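4-oxalocrotonate tautomerase (Thermus thermophilus, PDB 3ABF) belongs to the tautomerase enzyme family of the MIF clan, small beta-alpha-beta proteins that work as assemblies of several subunits, here six chains. Local coordinates at residues K17-V21 against V41-E45. Numbering follows the deposited sequence.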
loop_
_atom_site.group_PDB
_atom_site.type_symbol
_atom_site.label_atom_id
_atom_site.label_comp_id
_atom_site.label_asym_id
_atom_site.label_seq_id
_atom_site.Cartn_x
_atom_site.Cartn_y
_atom_site.Cartn_z
ATOM N N LYS A 17 10.507 13.320 -13.966
ATOM C CA LYS A 17 10.529 12.489 -12.766
ATOM C C LYS A 17 11.644 12.998 -11.866
ATOM O O LYS A 17 11.490 13.099 -10.648
ATOM C CB LYS A 17 10.798 11.020 -13.132
ATOM C CG LYS A 17 9.724 10.380 -14.002
ATOM C CD LYS A 17 10.150 9.021 -14.570
ATOM C CE LYS A 17 10.227 7.949 -13.503
ATOM N NZ LYS A 17 10.299 6.559 -14.072
ATOM N N ARG A 18 12.773 13.326 -12.487
ATOM C CA ARG A 18 13.942 13.818 -11.769
ATOM C C ARG A 18 13.623 15.111 -11.016
ATOM O O ARG A 18 14.018 15.278 -9.866
ATOM C CB ARG A 18 15.087 14.062 -12.759
ATOM C CG ARG A 18 16.426 14.318 -12.104
ATOM C CD ARG A 18 17.533 14.554 -13.122
ATOM N NE ARG A 18 17.859 13.363 -13.907
ATOM C CZ ARG A 18 17.231 12.993 -15.018
ATOM N NH1 ARG A 18 16.226 13.717 -15.497
ATOM N NH2 ARG A 18 17.624 11.907 -15.666
ATOM N N GLU A 19 12.908 16.017 -11.675
ATOM C CA GLU A 19 12.538 17.297 -11.074
ATOM C C GLU A 19 11.515 17.086 -9.954
ATOM O O GLU A 19 11.594 17.710 -8.894
ATOM C CB GLU A 19 11.953 18.213 -12.146
ATOM C CG GLU A 19 11.869 19.675 -11.761
ATOM C CD GLU A 19 11.248 20.518 -12.860
ATOM O OE1 GLU A 19 11.169 21.755 -12.691
ATOM O OE2 GLU A 19 10.835 19.941 -13.891
ATOM N N LEU A 20 10.550 16.209 -10.202
ATOM C CA LEU A 20 9.514 15.908 -9.215
ATOM C C LEU A 20 10.177 15.403 -7.940
ATOM O O LEU A 20 9.919 15.909 -6.843
ATOM C CB LEU A 20 8.561 14.846 -9.769
ATOM C CG LEU A 20 7.289 14.554 -8.968
ATOM C CD1 LEU A 20 7.673 13.927 -7.651
ATOM C CD2 LEU A 20 6.497 15.831 -8.747
ATOM N N VAL A 21 11.032 14.398 -8.091
ATOM C CA VAL A 21 11.745 13.824 -6.965
ATOM C C VAL A 21 12.555 14.876 -6.199
ATOM O O VAL A 21 12.672 14.807 -4.971
ATOM C CB VAL A 21 12.669 12.688 -7.440
ATOM C CG1 VAL A 21 13.660 12.327 -6.363
ATOM C CG2 VAL A 21 11.830 11.466 -7.803
ATOM N N VAL A 41 11.647 8.541 -1.975
ATOM C CA VAL A 41 10.520 8.744 -2.863
ATOM C C VAL A 41 10.386 7.521 -3.750
ATOM O O VAL A 41 11.369 7.013 -4.296
ATOM C CB VAL A 41 10.688 9.992 -3.746
ATOM C CG1 VAL A 41 9.464 10.147 -4.645
ATOM C CG2 VAL A 41 10.833 11.236 -2.864
ATOM N N ILE A 42 9.162 7.031 -3.866
ATOM C CA ILE A 42 8.899 5.878 -4.707
ATOM C C ILE A 42 7.856 6.306 -5.716
ATOM O O ILE A 42 6.819 6.888 -5.351
ATOM C CB ILE A 42 8.341 4.689 -3.889
ATOM C CG1 ILE A 42 9.400 4.184 -2.910
ATOM C CG2 ILE A 42 7.906 3.567 -4.843
ATOM C CD1 ILE A 42 8.894 3.087 -1.964
ATOM N N LEU A 43 8.130 6.031 -6.985
ATOM C CA LEU A 43 7.187 6.367 -8.023
ATOM C C LEU A 43 6.473 5.080 -8.387
ATOM O O LEU A 43 7.069 4.150 -8.941
ATOM C CB LEU A 43 7.904 6.960 -9.249
ATOM C CG LEU A 43 8.729 8.227 -8.974
ATOM C CD1 LEU A 43 9.283 8.788 -10.277
ATOM C CD2 LEU A 43 7.850 9.277 -8.313
ATOM N N TYR A 44 5.205 5.016 -8.016
ATOM C CA TYR A 44 4.371 3.860 -8.316
ATOM C C TYR A 44 3.632 4.239 -9.593
ATOM O O TYR A 44 2.605 4.892 -9.543
ATOM C CB TYR A 44 3.370 3.633 -7.190
ATOM C CG TYR A 44 2.346 2.559 -7.478
ATOM C CD1 TYR A 44 1.082 2.604 -6.885
ATOM C CD2 TYR A 44 2.618 1.519 -8.364
ATOM C CE1 TYR A 44 0.118 1.651 -7.171
ATOM C CE2 TYR A 44 1.643 0.553 -8.662
ATOM C CZ TYR A 44 0.401 0.631 -8.061
ATOM O OH TYR A 44 -0.579 -0.300 -8.346
ATOM N N GLU A 45 4.180 3.833 -10.735
ATOM C CA GLU A 45 3.592 4.157 -12.023
ATOM C C GLU A 45 2.600 3.081 -12.432
ATOM O O GLU A 45 2.942 1.888 -12.523
ATOM C CB GLU A 45 4.699 4.291 -13.077
ATOM C CG GLU A 45 5.669 5.435 -12.801
ATOM C CD GLU A 45 6.795 5.502 -13.818
ATOM O OE1 GLU A 45 7.818 4.802 -13.645
ATOM O OE2 GLU A 45 6.643 6.244 -14.807
#
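Lys17 lays its aliphatic chain over the end of Leu43, CE standing 3.5 Å from Leu43 CD1, and carries its ammonium on to the next inward-pointing strand residue, where NZ donates a 3.1 Å hydrogen bond to OE1 of Glu45 within a salt bridge. One helical turn later, Val21 fills the other end: its CG2 lies 4.2 Å from Val41 CG1 and 4.4 Å from Leu43 CD1, so Leu43 is touched by both helix residues. Here helix 14-31 packs on strand 39-46 of the beta-alpha-beta unit that forms the core of the tautomerase fold, its partner strand 2-9 running parallel alongside. The segment axes approach to 10.3 Å at 137°, and CA separation narrows from 8.4 Å at Lys17–Leu43 to 6.6 Å at Val21–Val41, giving the long lysine room at the wider end. Ile42 turns away from the helix. A second subunit closes over the polar end: its Asp49 forms another salt bridge with Lys17, while its Gln50 hydrogen-bonds Glu45 OE1.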